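Local structure of arylesterase (Agrobacterium tumefaciens, 3DCI) at residues L33-P39 / V205-D211; L70-C76 / A84-A89; P156-A160 / R170-M176. The protein probably hydrolyses ester bonds as a member of the GDSL-like (SGNH) hydrolase family, and is also able to bind zinc. One frame throughout, in Å; residues are numbered along the deposited sequence.

Interaction 1: L33-P39 / V205-D211; sequences LTWGADP and VDGVHLD. With ACY (acetic acid), chain M.
The imidazole ring of H209 has V208 CG1 over the centre of one face, while D206 OD2 and the acetic acid oxygen OXT sit at its edge, in plane; L33 CD2 approaches obliquely, 3.8 Å from H209 CD2. Segment 205-211 belongs to the loop of the SGNH hydrolase fold between strand 192-195 and helix 212-229; D206 and H209 fit, with S32, a Ser-His-Asp triad as in relatives, though this is unconfirmed here. D206 fixes the ring through ND1: H209 ND1 donates to D206 OD2 at 2.6 Å and 175°, on the syn side of the carboxylate. In the crystal H209 NE2 donates at 2.9 Å to OXT of the acetic acid, which probably comes from the crystallisation liquor. At D206 OD1, V208 N, above the carboxylate plane, closes an Asx turn, and H209 N, on the syn side, extends it to an Asx motif. With CG of D206 between its backbone N and carbonyl carbon (chi1 70°), the group curls back over its own loop.

Across the contact, P39 is wedged between V205 and the backbone of L210: P39 CB lies 3.9 Å from V205 CB, and P39 CD 3.5 Å from L210 O. L33 CB meets L210 CD1 on the buried side. One water links the segments, donating to A37 O at 2.6 Å and accepting from L210 N at 2.9 Å.

Interaction 2: L70-C76 / A84-A89; sequences LGGRTTC and ACRNGA. With ACY (acetic acid), chain M.
R86 lies alongside the G71-G72 backbone, and T74 N donates to R86 O at 2.9 Å in a nearly straight bond (175°). A type II beta turn from L70 to R73, closed by R73 N to L70 O, follows strand 63-69 of the parallel sheet of this SGNH-type fold and is packed against the loop 84-87 that leads into helix 88-99.

The close-fitting part centres on the glycines. G88 brings its bare CA to 3.2 Å from T75 O, close backbone packing. G72 has positive phi and presents its CA over one face of the R86 guanidinium, offset toward the rim, while the extended methylenes of R86 run past G72 O, with R86 CD at 3.4 Å. L70 crosses R86 at about a right angle, its CD2 meeting R86 CG and lying 3.6 Å from C85 O. R73 sends its chain out with CG anti to the backbone N (chi1 179°) and bends at chi3, laying the guanidinium flat under L70 CB, which sits over its centre. A water in the plane of that guanidinium accepts from R73 NE at 2.9 Å and donates to C85 O at 2.6 Å, bridging R73 and C85. N87, also buried, is the N-cap; its OD1 bond from A89 N is weak, and its ND2 donates to D78.

The rim is looser. G71 O comes no closer than 3.6 Å to R86 NE. R86 is partly exposed, and its NH1 makes a long, weak ion pair with D79. G72 N donates to acetic acid O at 2.9 Å; with S32 N and N112 ND2, which bind the same molecule, it probably forms the oxyanion hole, as in SGNH relatives.

Interaction 3: P156-A160 / R170-M176; sequences PPCVA and RDIEQSM
The loop 156-160 runs extended past the short helix 172-175, with the CA atoms of P157 and S175 5.0 Å apart and those of C158 and I172 5.2 Å apart. S175 carries the one hydrogen bond between the segments: S175 OG accepts from C158 N at 3.1 Å in a bent bond (140°), and makes a short one as donor to I172 O. Held between N and carbonyl carbon (chi1 67°), that hydroxyl turns back to its own helix while facing the loop, and P157 CB leans on S175 OG at 3.5 Å. I172 O is gripped twice, since M176 N also donates to it.

In this SGNH-type alpha/beta fold the loop leaves strand 149-154, and helix 172-175, which begins twelve residues after A160, folds against it; the helix is opened by D171 as N-cap, whose OD2 uses its anti lone pair to accept from Q174 N. I172 lies against the loop backbone, its CG2 at 3.6 Å from C158 O and its CD1 at 3.7 Å from A160 N. The guanidinium of R170 is held by T111, A167 and N112, and along its extended chain the methylene R170 CD meets C158 SG at 3.9 Å.

All three contacts gather at one end of the parallel five-stranded sheet, in loops that follow strands 63-69, 149-154 and 192-195 and in helix 32-35 after strand 24-30. Interaction 1 spans the longest stretch of chain, and interactions 2 and 3 follow one another within it. The centres of interactions 1 and 3 lie about 14 Å apart and the contacts touch, G207 O lying 2.9 Å from V159 N in a probable hydrogen bond. Interactions 1 and 2, centres about 16 Å apart, do not touch, but both hold the same acetic acid; the centres of interactions 2 and 3 lie about 19 Å apart. The acetic acid thus marks what is probably the active-site pocket, remote from the zinc at H192 and D228.

Interaction 1: L33-P39 / V205-D211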
ATOM      1  N   LEU A  33      10.962  23.486  -0.442  1.00 26.57           N
ATOM      2  CA  LEU A  33      12.097  24.435  -0.391  1.00 27.11           C
ATOM      3  C   LEU A  33      13.059  24.198  -1.575  1.00 26.13           C
ATOM      4  O   LEU A  33      13.732  25.115  -2.035  1.00 26.93           O
ATOM      5  CB  LEU A  33      12.854  24.342   0.944  1.00 26.97           C
ATOM      6  CG  LEU A  33      12.083  24.389   2.288  1.00 28.98           C
ATOM      7  CD1 LEU A  33      13.074  24.405   3.466  1.00 29.77           C
ATOM      8  CD2 LEU A  33      11.148  25.544   2.411  1.00 28.59           C
ATOM      9  N   THR A  34      13.081  22.962  -2.060  1.00 25.92           N
ATOM     10  CA  THR A  34      13.912  22.535  -3.175  1.00 26.15           C
ATOM     11  C   THR A  34      13.163  22.736  -4.511  1.00 26.44           C
ATOM     12  O   THR A  34      13.750  23.217  -5.488  1.00 27.92           O
ATOM     13  CB  THR A  34      14.342  21.071  -2.981  1.00 26.20           C
ATOM     14  OG1 THR A  34      15.117  20.972  -1.775  1.00 25.27           O
ATOM     15  CG2 THR A  34      15.127  20.533  -4.221  1.00 25.38           C
ATOM     16  N   TRP A  35      11.873  22.405  -4.540  1.00 25.91           N
ATOM     17  CA  TRP A  35      10.989  22.828  -5.630  1.00 25.88           C
ATOM     18  C   TRP A  35      11.064  24.353  -5.863  1.00 26.59           C
ATOM     19  O   TRP A  35      11.125  24.795  -7.003  1.00 26.98           O
ATOM     20  CB  TRP A  35       9.543  22.393  -5.340  1.00 25.47           C
ATOM     21  CG  TRP A  35       8.598  22.664  -6.483  1.00 25.35           C
ATOM     22  CD1 TRP A  35       8.578  22.040  -7.706  1.00 24.48           C
ATOM     23  CD2 TRP A  35       7.573  23.658  -6.534  1.00 24.23           C
ATOM     24  NE1 TRP A  35       7.566  22.552  -8.488  1.00 22.64           N
ATOM     25  CE2 TRP A  35       6.952  23.559  -7.801  1.00 22.97           C
ATOM     26  CE3 TRP A  35       7.092  24.610  -5.616  1.00 25.64           C
ATOM     27  CZ2 TRP A  35       5.900  24.388  -8.176  1.00 23.65           C
ATOM     28  CZ3 TRP A  35       6.059  25.407  -5.983  1.00 24.76           C
ATOM     29  CH2 TRP A  35       5.455  25.286  -7.253  1.00 24.86           C
ATOM     30  N   GLY A  36      11.064  25.127  -4.767  1.00 26.95           N
ATOM     31  CA  GLY A  36      11.147  26.588  -4.799  1.00 27.17           C
ATOM     32  C   GLY A  36       9.780  27.237  -4.636  1.00 27.37           C
ATOM     33  O   GLY A  36       9.351  27.966  -5.508  1.00 27.85           O
ATOM     34  N   ALA A  37       9.082  26.983  -3.529  1.00 27.59           N
ATOM     35  CA  ALA A  37       7.758  27.588  -3.346  1.00 28.10           C
ATOM     36  C   ALA A  37       7.896  29.006  -2.785  1.00 29.21           C
ATOM     37  O   ALA A  37       8.620  29.234  -1.801  1.00 30.00           O
ATOM     38  CB  ALA A  37       6.867  26.748  -2.453  1.00 27.49           C
ATOM     39  N   ASP A  38       7.213  29.945  -3.417  1.00 29.76           N
ATOM     40  CA  ASP A  38       7.096  31.293  -2.890  1.00 31.16           C
ATOM     41  C   ASP A  38       6.288  31.303  -1.583  1.00 31.51           C
ATOM     42  O   ASP A  38       5.190  30.741  -1.527  1.00 30.67           O
ATOM     43  CB  ASP A  38       6.379  32.165  -3.897  1.00 31.39           C
ATOM     44  CG  ASP A  38       6.274  33.605  -3.448  1.00 32.44           C
ATOM     45  OD1 ASP A  38       7.261  34.326  -3.628  1.00 34.58           O
ATOM     46  OD2 ASP A  38       5.201  34.010  -2.947  1.00 34.28           O
ATOM     47  N   PRO A  39       6.811  31.966  -0.529  1.00 32.79           N
ATOM     48  CA  PRO A  39       6.096  31.988   0.764  1.00 33.00           C
ATOM     49  C   PRO A  39       4.674  32.577   0.684  1.00 33.56           C
ATOM     50  O   PRO A  39       3.770  32.062   1.339  1.00 34.35           O
ATOM     51  CB  PRO A  39       7.003  32.856   1.647  1.00 33.17           C
ATOM     52  CG  PRO A  39       8.382  32.705   1.008  1.00 33.28           C
ATOM     53  CD  PRO A  39       8.092  32.693  -0.456  1.00 32.66           C
ATOM     54  N   VAL A 205       6.594  35.673   6.142  1.00 29.23           N
ATOM     55  CA  VAL A 205       5.299  35.598   5.464  1.00 29.18           C
ATOM     56  C   VAL A 205       4.520  34.345   5.904  1.00 28.95           C
ATOM     57  O   VAL A 205       3.314  34.400   6.111  1.00 28.54           O
ATOM     58  CB  VAL A 205       5.469  35.632   3.916  1.00 29.26           C
ATOM     59  CG1 VAL A 205       4.204  35.193   3.213  1.00 29.56           C
ATOM     60  CG2 VAL A 205       5.842  37.037   3.452  1.00 29.35           C
ATOM     61  N   ASP A 206       5.210  33.215   6.050  1.00 29.06           N
ATOM     62  CA  ASP A 206       4.570  32.033   6.625  1.00 29.14           C
ATOM     63  C   ASP A 206       5.372  31.317   7.707  1.00 29.04           C
ATOM     64  O   ASP A 206       4.889  30.335   8.270  1.00 29.38           O
ATOM     65  CB  ASP A 206       4.138  31.056   5.524  1.00 29.49           C
ATOM     66  CG  ASP A 206       5.291  30.380   4.837  1.00 29.42           C
ATOM     67  OD1 ASP A 206       6.467  30.572   5.206  1.00 27.56           O
ATOM     68  OD2 ASP A 206       4.991  29.619   3.911  1.00 31.60           O
ATOM     69  N   GLY A 207       6.565  31.808   8.008  1.00 28.71           N
ATOM     70  CA  GLY A 207       7.426  31.197   9.014  1.00 28.78           C
ATOM     71  C   GLY A 207       8.130  29.920   8.593  1.00 28.24           C
ATOM     72  O   GLY A 207       8.866  29.343   9.382  1.00 27.75           O
ATOM     73  N   VAL A 208       7.931  29.474   7.353  1.00 29.20           N
ATOM     74  CA  VAL A 208       8.384  28.134   6.938  1.00 29.12           C
ATOM     75  C   VAL A 208       9.188  28.117   5.615  1.00 29.53           C
ATOM     76  O   VAL A 208      10.279  27.552   5.551  1.00 29.28           O
ATOM     77  CB  VAL A 208       7.176  27.155   6.855  1.00 29.69           C
ATOM     78  CG1 VAL A 208       7.593  25.792   6.294  1.00 29.03           C
ATOM     79  CG2 VAL A 208       6.507  27.025   8.239  1.00 28.03           C
ATOM     80  N   HIS A 209       8.650  28.742   4.578  1.00 29.98           N
ATOM     81  CA  HIS A 209       9.241  28.710   3.244  1.00 30.41           C
ATOM     82  C   HIS A 209      10.264  29.809   3.023  1.00 30.08           C
ATOM     83  O   HIS A 209      10.437  30.658   3.874  1.00 29.37           O
ATOM     84  CB  HIS A 209       8.133  28.760   2.182  1.00 31.52           C
ATOM     85  CG  HIS A 209       7.262  27.550   2.209  1.00 33.89           C
ATOM     86  ND1 HIS A 209       6.035  27.531   2.841  1.00 35.97           N
ATOM     87  CD2 HIS A 209       7.476  26.292   1.758  1.00 35.58           C
ATOM     88  CE1 HIS A 209       5.523  26.313   2.759  1.00 37.93           C
ATOM     89  NE2 HIS A 209       6.374  25.542   2.104  1.00 35.45           N
ATOM     90  N   LEU A 210      10.945  29.753   1.879  1.00 29.86           N
ATOM     91  CA  LEU A 210      12.062  30.652   1.567  1.00 29.81           C
ATOM     92  C   LEU A 210      11.747  31.596   0.403  1.00 29.44           C
ATOM     93  O   LEU A 210      11.194  31.173  -0.613  1.00 28.49           O
ATOM     94  CB  LEU A 210      13.306  29.829   1.216  1.00 29.35           C
ATOM     95  CG  LEU A 210      13.783  28.839   2.263  1.00 30.02           C
ATOM     96  CD1 LEU A 210      14.820  27.889   1.645  1.00 31.81           C
ATOM     97  CD2 LEU A 210      14.345  29.613   3.441  1.00 30.76           C
ATOM     98  N   ASP A 211      12.095  32.874   0.545  1.00 29.88           N
ATOM     99  CA  ASP A 211      11.986  33.783  -0.583  1.00 30.07           C
ATOM    100  C   ASP A 211      13.074  33.445  -1.627  1.00 29.95           C
ATOM    101  O   ASP A 211      13.911  32.560  -1.394  1.00 29.50           O
ATOM    102  CB  ASP A 211      11.960  35.256  -0.145  1.00 30.97           C
ATOM    103  CG  ASP A 211      13.239  35.733   0.506  1.00 32.78           C
ATOM    104  OD1 ASP A 211      14.300  35.094   0.385  1.00 33.15           O
ATOM    105  OD2 ASP A 211      13.164  36.814   1.128  1.00 38.01           O
TER
HETATM  106  C   ACY M 220       7.218  21.956   2.119  1.00 31.61           C
HETATM  107  O   ACY M 220       7.386  20.990   1.374  1.00 29.96           O
HETATM  108  OXT ACY M 220       6.160  22.615   2.102  1.00 33.12           O
HETATM  109  CH3 ACY M 220       8.298  22.372   3.100  1.00 32.23           C
HETATM  110  O   HOH W   1      10.361  27.922  -0.309  1.00 23.01           O

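Interaction 2: L70-C76 / A84-A89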
ATOM      1  N   LEU A  70       9.753  18.010  -4.113  1.00 27.02           N
ATOM      2  CA  LEU A  70       8.311  17.758  -4.094  1.00 26.93           C
ATOM      3  C   LEU A  70       7.654  18.391  -2.858  1.00 27.36           C
ATOM      4  O   LEU A  70       7.974  18.020  -1.718  1.00 27.22           O
ATOM      5  CB  LEU A  70       8.039  16.254  -4.098  1.00 26.78           C
ATOM      6  CG  LEU A  70       6.544  15.875  -4.048  1.00 27.32           C
ATOM      7  CD1 LEU A  70       6.203  14.888  -5.149  1.00 29.19           C
ATOM      8  CD2 LEU A  70       6.141  15.353  -2.645  1.00 28.18           C
ATOM      9  N   GLY A  71       6.691  19.280  -3.091  1.00 27.06           N
ATOM     10  CA  GLY A  71       5.945  19.923  -2.002  1.00 27.37           C
ATOM     11  C   GLY A  71       5.276  18.923  -1.067  1.00 27.23           C
ATOM     12  O   GLY A  71       4.533  18.035  -1.512  1.00 27.35           O
ATOM     13  N   GLY A  72       5.598  19.022   0.215  1.00 27.06           N
ATOM     14  CA  GLY A  72       5.023  18.142   1.254  1.00 26.71           C
ATOM     15  C   GLY A  72       5.854  16.906   1.564  1.00 26.46           C
ATOM     16  O   GLY A  72       5.500  16.116   2.439  1.00 24.99           O
ATOM     17  N   ARG A  73       6.960  16.725   0.855  1.00 26.69           N
ATOM     18  CA  ARG A  73       7.769  15.498   1.030  1.00 27.00           C
ATOM     19  C   ARG A  73       8.379  15.397   2.439  1.00 26.99           C
ATOM     20  O   ARG A  73       8.867  16.392   2.981  1.00 26.02           O
ATOM     21  CB  ARG A  73       8.887  15.425   0.006  1.00 26.98           C
ATOM     22  CG  ARG A  73       9.767  14.192   0.153  1.00 27.64           C
ATOM     23  CD  ARG A  73      10.668  14.095  -1.037  1.00 27.38           C
ATOM     24  NE  ARG A  73       9.959  13.551  -2.200  1.00 28.61           N
ATOM     25  CZ  ARG A  73      10.376  13.689  -3.454  1.00 27.62           C
ATOM     26  NH1 ARG A  73      11.418  14.456  -3.762  1.00 32.52           N
ATOM     27  NH2 ARG A  73       9.709  13.121  -4.419  1.00 28.45           N
ATOM     28  N   THR A  74       8.325  14.175   2.992  1.00 26.96           N
ATOM     29  CA  THR A  74       8.875  13.816   4.294  1.00 27.31           C
ATOM     30  C   THR A  74      10.082  12.906   4.036  1.00 27.83           C
ATOM     31  O   THR A  74      10.291  12.475   2.921  1.00 28.06           O
ATOM     32  CB  THR A  74       7.847  13.010   5.105  1.00 27.34           C
ATOM     33  OG1 THR A  74       7.616  11.733   4.485  1.00 28.69           O
ATOM     34  CG2 THR A  74       6.533  13.741   5.196  1.00 26.50           C
ATOM     35  N   THR A  75      10.873  12.619   5.061  1.00 27.92           N
ATOM     36  CA  THR A  75      11.966  11.689   4.911  1.00 28.50           C
ATOM     37  C   THR A  75      11.427  10.289   4.566  1.00 28.92           C
ATOM     38  O   THR A  75      11.839   9.705   3.569  1.00 29.45           O
ATOM     39  CB  THR A  75      12.849  11.632   6.185  1.00 28.62           C
ATOM     40  OG1 THR A  75      12.020  11.323   7.326  1.00 27.46           O
ATOM     41  CG2 THR A  75      13.618  12.953   6.362  1.00 27.56           C
ATOM     42  N   CYS A  76      10.514   9.756   5.383  1.00 29.61           N
ATOM     43  CA  CYS A  76      10.071   8.365   5.189  1.00 29.78           C
ATOM     44  C   CYS A  76       8.670   8.101   5.712  1.00 29.82           C
ATOM     45  O   CYS A  76       8.348   6.970   6.091  1.00 30.09           O
ATOM     46  CB  CYS A  76      11.071   7.395   5.841  1.00 30.18           C
ATOM     47  SG  CYS A  76      11.099   7.475   7.638  1.00 31.74           S
ATOM     48  N   ALA A  84       0.401  14.054  -4.966  1.00 27.47           N
ATOM     49  CA  ALA A  84       1.385  13.018  -5.254  1.00 27.88           C
ATOM     50  C   ALA A  84       1.966  12.462  -3.957  1.00 28.28           C
ATOM     51  O   ALA A  84       1.960  13.133  -2.937  1.00 28.04           O
ATOM     52  CB  ALA A  84       2.517  13.572  -6.122  1.00 27.41           C
ATOM     53  N   CYS A  85       2.470  11.236  -4.037  1.00 29.73           N
ATOM     54  CA  CYS A  85       3.107  10.537  -2.916  1.00 29.59           C
ATOM     55  C   CYS A  85       4.197  11.389  -2.220  1.00 28.91           C
ATOM     56  O   CYS A  85       5.063  11.938  -2.873  1.00 27.67           O
ATOM     57  CB  CYS A  85       3.731   9.227  -3.442  1.00 30.62           C
ATOM     58  SG  CYS A  85       4.653   8.286  -2.200  1.00 37.66           S
ATOM     59  N   ARG A  86       4.140  11.482  -0.892  1.00 27.87           N
ATOM     60  CA  ARG A  86       5.084  12.336  -0.132  1.00 27.20           C
ATOM     61  C   ARG A  86       6.147  11.558   0.642  1.00 27.26           C
ATOM     62  O   ARG A  86       6.979  12.160   1.310  1.00 26.63           O
ATOM     63  CB  ARG A  86       4.316  13.244   0.814  1.00 26.95           C
ATOM     64  CG  ARG A  86       3.565  14.362   0.100  1.00 27.13           C
ATOM     65  CD  ARG A  86       2.556  15.058   0.996  1.00 26.42           C
ATOM     66  NE  ARG A  86       1.994  16.230   0.312  1.00 26.43           N
ATOM     67  CZ  ARG A  86       1.264  17.170   0.904  1.00 26.27           C
ATOM     68  NH1 ARG A  86       0.961  17.073   2.180  1.00 24.60           N
ATOM     69  NH2 ARG A  86       0.828  18.206   0.200  1.00 26.75           N
ATOM     70  N   ASN A  87       6.141  10.226   0.531  1.00 26.92           N
ATOM     71  CA  ASN A  87       7.082   9.416   1.258  1.00 27.08           C
ATOM     72  C   ASN A  87       8.419   9.556   0.555  1.00 27.48           C
ATOM     73  O   ASN A  87       8.571   9.144  -0.596  1.00 27.94           O
ATOM     74  CB  ASN A  87       6.612   7.940   1.323  1.00 26.87           C
ATOM     75  CG  ASN A  87       7.524   7.083   2.166  1.00 28.05           C
ATOM     76  OD1 ASN A  87       8.746   7.131   2.001  1.00 27.41           O
ATOM     77  ND2 ASN A  87       6.946   6.347   3.137  1.00 27.32           N
ATOM     78  N   GLY A  88       9.370  10.189   1.222  1.00 27.13           N
ATOM     79  CA  GLY A  88      10.675  10.422   0.636  1.00 27.45           C
ATOM     80  C   GLY A  88      11.458   9.168   0.296  1.00 26.98           C
ATOM     81  O   GLY A  88      12.173   9.146  -0.671  1.00 26.81           O
ATOM     82  N   ALA A  89      11.326   8.121   1.085  1.00 26.77           N
ATOM     83  CA  ALA A  89      12.110   6.917   0.851  1.00 27.01           C
ATOM     84  C   ALA A  89      11.696   6.187  -0.445  1.00 27.62           C
ATOM     85  O   ALA A  89      12.549   5.691  -1.190  1.00 26.34           O
ATOM     86  CB  ALA A  89      12.015   6.008   2.068  1.00 26.10           C
TER
HETATM   87  C   ACY M 220       7.218  21.956   2.119  1.00 31.61           C
HETATM   88  O   ACY M 220       7.386  20.990   1.374  1.00 29.96           O
HETATM   89  OXT ACY M 220       6.160  22.615   2.102  1.00 33.12           O
HETATM   90  CH3 ACY M 220       8.298  22.372   3.100  1.00 32.23           C
HETATM   91  O   HOH W   2       7.662  11.793  -2.484  1.00 21.95           O

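Interaction 3: P156-A160 / R170-M176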
ATOM      1  N   PRO A 156      16.654  25.464   6.696  1.00 26.85           N
ATOM      2  CA  PRO A 156      16.673  26.572   7.648  1.00 27.61           C
ATOM      3  C   PRO A 156      15.516  26.422   8.627  1.00 28.52           C
ATOM      4  O   PRO A 156      14.462  25.958   8.220  1.00 28.42           O
ATOM      5  CB  PRO A 156      16.467  27.801   6.767  1.00 27.31           C
ATOM      6  CG  PRO A 156      16.835  27.346   5.389  1.00 27.41           C
ATOM      7  CD  PRO A 156      16.438  25.926   5.317  1.00 27.07           C
ATOM      8  N   PRO A 157      15.720  26.761   9.916  1.00 29.34           N
ATOM      9  CA  PRO A 157      14.652  26.606  10.892  1.00 29.79           C
ATOM     10  C   PRO A 157      13.446  27.498  10.638  1.00 30.63           C
ATOM     11  O   PRO A 157      13.560  28.558   9.998  1.00 31.90           O
ATOM     12  CB  PRO A 157      15.319  26.974  12.220  1.00 30.09           C
ATOM     13  CG  PRO A 157      16.507  27.757  11.861  1.00 30.57           C
ATOM     14  CD  PRO A 157      16.954  27.268  10.527  1.00 29.84           C
ATOM     15  N   CYS A 158      12.297  27.070  11.154  1.00 30.17           N
ATOM     16  CA  CYS A 158      11.090  27.880  11.124  1.00 30.34           C
ATOM     17  C   CYS A 158      11.223  29.140  11.994  1.00 30.38           C
ATOM     18  O   CYS A 158      12.026  29.197  12.925  1.00 29.85           O
ATOM     19  CB  CYS A 158       9.886  27.045  11.576  1.00 30.18           C
ATOM     20  SG  CYS A 158       9.588  25.668  10.437  1.00 33.06           S
ATOM     21  N   VAL A 159      10.424  30.147  11.667  1.00 30.43           N
ATOM     22  CA  VAL A 159      10.387  31.370  12.443  1.00 30.74           C
ATOM     23  C   VAL A 159       8.934  31.722  12.676  1.00 31.26           C
ATOM     24  O   VAL A 159       8.053  31.045  12.165  1.00 31.17           O
ATOM     25  CB  VAL A 159      11.143  32.526  11.738  1.00 30.75           C
ATOM     26  CG1 VAL A 159      12.647  32.189  11.621  1.00 30.06           C
ATOM     27  CG2 VAL A 159      10.525  32.846  10.398  1.00 29.07           C
ATOM     28  N   ALA A 160       8.692  32.751  13.476  1.00 32.40           N
ATOM     29  CA  ALA A 160       7.338  33.202  13.734  1.00 32.85           C
ATOM     30  C   ALA A 160       6.708  33.603  12.410  1.00 33.95           C
ATOM     31  O   ALA A 160       7.221  34.480  11.705  1.00 34.13           O
ATOM     32  CB  ALA A 160       7.337  34.374  14.705  1.00 32.62           C
ATOM     33  N   ARG A 170       4.031  23.733  13.073  1.00 29.69           N
ATOM     34  CA  ARG A 170       5.421  23.366  13.348  1.00 30.13           C
ATOM     35  C   ARG A 170       5.975  24.177  14.522  1.00 30.24           C
ATOM     36  O   ARG A 170       5.591  25.311  14.746  1.00 29.32           O
ATOM     37  CB  ARG A 170       6.312  23.545  12.124  1.00 30.04           C
ATOM     38  CG  ARG A 170       5.894  22.706  10.894  1.00 30.32           C
ATOM     39  CD  ARG A 170       6.766  23.078   9.718  1.00 30.59           C
ATOM     40  NE  ARG A 170       6.453  22.416   8.439  1.00 30.61           N
ATOM     41  CZ  ARG A 170       5.497  22.792   7.592  1.00 30.18           C
ATOM     42  NH1 ARG A 170       4.648  23.765   7.891  1.00 29.82           N
ATOM     43  NH2 ARG A 170       5.348  22.144   6.452  1.00 30.28           N
ATOM     44  N   ASP A 171       6.898  23.561  15.247  1.00 30.37           N
ATOM     45  CA  ASP A 171       7.490  24.133  16.429  1.00 30.30           C
ATOM     46  C   ASP A 171       8.887  24.641  16.084  1.00 30.00           C
ATOM     47  O   ASP A 171       9.692  23.907  15.527  1.00 29.90           O
ATOM     48  CB  ASP A 171       7.558  23.040  17.488  1.00 31.04           C
ATOM     49  CG  ASP A 171       8.160  23.518  18.793  1.00 32.39           C
ATOM     50  OD1 ASP A 171       7.402  23.772  19.748  1.00 37.20           O
ATOM     51  OD2 ASP A 171       9.394  23.629  18.861  1.00 35.54           O
ATOM     52  N   ILE A 172       9.173  25.897  16.427  1.00 29.59           N
ATOM     53  CA  ILE A 172      10.460  26.519  16.109  1.00 29.57           C
ATOM     54  C   ILE A 172      11.617  25.765  16.758  1.00 29.26           C
ATOM     55  O   ILE A 172      12.599  25.429  16.103  1.00 29.15           O
ATOM     56  CB  ILE A 172      10.505  27.993  16.569  1.00 29.71           C
ATOM     57  CG1 ILE A 172       9.575  28.840  15.705  1.00 29.67           C
ATOM     58  CG2 ILE A 172      11.941  28.556  16.478  1.00 29.37           C
ATOM     59  CD1 ILE A 172       9.504  30.320  16.133  1.00 29.92           C
ATOM     60  N   GLU A 173      11.464  25.480  18.047  1.00 28.95           N
ATOM     61  CA  GLU A 173      12.547  24.855  18.797  0.50 28.89           C
ATOM     62  C   GLU A 173      12.876  23.463  18.254  1.00 28.53           C
ATOM     63  O   GLU A 173      14.048  23.081  18.227  1.00 28.16           O
ATOM     64  CB  GLU A 173      12.267  24.853  20.303  0.50 28.83           C
ATOM     65  CG  GLU A 173      12.528  26.227  20.963  0.50 29.38           C
ATOM     66  CD  GLU A 173      12.559  26.183  22.488  0.50 29.86           C
ATOM     67  OE1 GLU A 173      12.710  25.083  23.062  0.50 31.36           O
ATOM     68  OE2 GLU A 173      12.442  27.259  23.126  0.50 31.83           O
ATOM     69  N   GLN A 174      11.873  22.726  17.781  1.00 27.88           N
ATOM     70  CA  GLN A 174      12.142  21.428  17.155  1.00 28.44           C
ATOM     71  C   GLN A 174      12.886  21.564  15.822  1.00 28.12           C
ATOM     72  O   GLN A 174      13.783  20.787  15.561  1.00 27.02           O
ATOM     73  CB  GLN A 174      10.862  20.624  16.950  1.00 27.98           C
ATOM     74  CG  GLN A 174      10.215  20.196  18.275  1.00 29.15           C
ATOM     75  CD  GLN A 174      11.118  19.300  19.105  1.00 29.78           C
ATOM     76  OE1 GLN A 174      11.752  18.386  18.577  1.00 31.65           O
ATOM     77  NE2 GLN A 174      11.180  19.555  20.403  1.00 29.39           N
ATOM     78  N   SER A 175      12.496  22.530  14.986  1.00 28.64           N
ATOM     79  CA  SER A 175      13.177  22.776  13.720  1.00 29.38           C
ATOM     80  C   SER A 175      14.657  23.124  13.928  1.00 29.86           C
ATOM     81  O   SER A 175      15.495  22.814  13.081  1.00 28.82           O
ATOM     82  CB  SER A 175      12.490  23.901  12.952  1.00 29.07           C
ATOM     83  OG  SER A 175      12.645  25.146  13.615  1.00 30.62           O
HETATM   84  N   MSE A 176      14.954  23.771  15.065  1.00 30.59           N
HETATM   85  CA  MSE A 176      16.313  24.193  15.403  0.70 31.43           C
HETATM   86  C   MSE A 176      17.182  23.018  15.850  1.00 30.73           C
HETATM   87  O   MSE A 176      18.413  23.134  15.930  1.00 31.23           O
HETATM   88  CB  MSE A 176      16.275  25.251  16.511  0.70 31.78           C
HETATM   89  CG  MSE A 176      15.744  26.623  16.088  0.70 32.36           C
HETATM   90 SE   MSE A 176      15.720  27.810  17.623  0.60 39.15          SE
HETATM   91  CE  MSE A 176      15.185  29.490  16.771  0.70 34.88           C
TER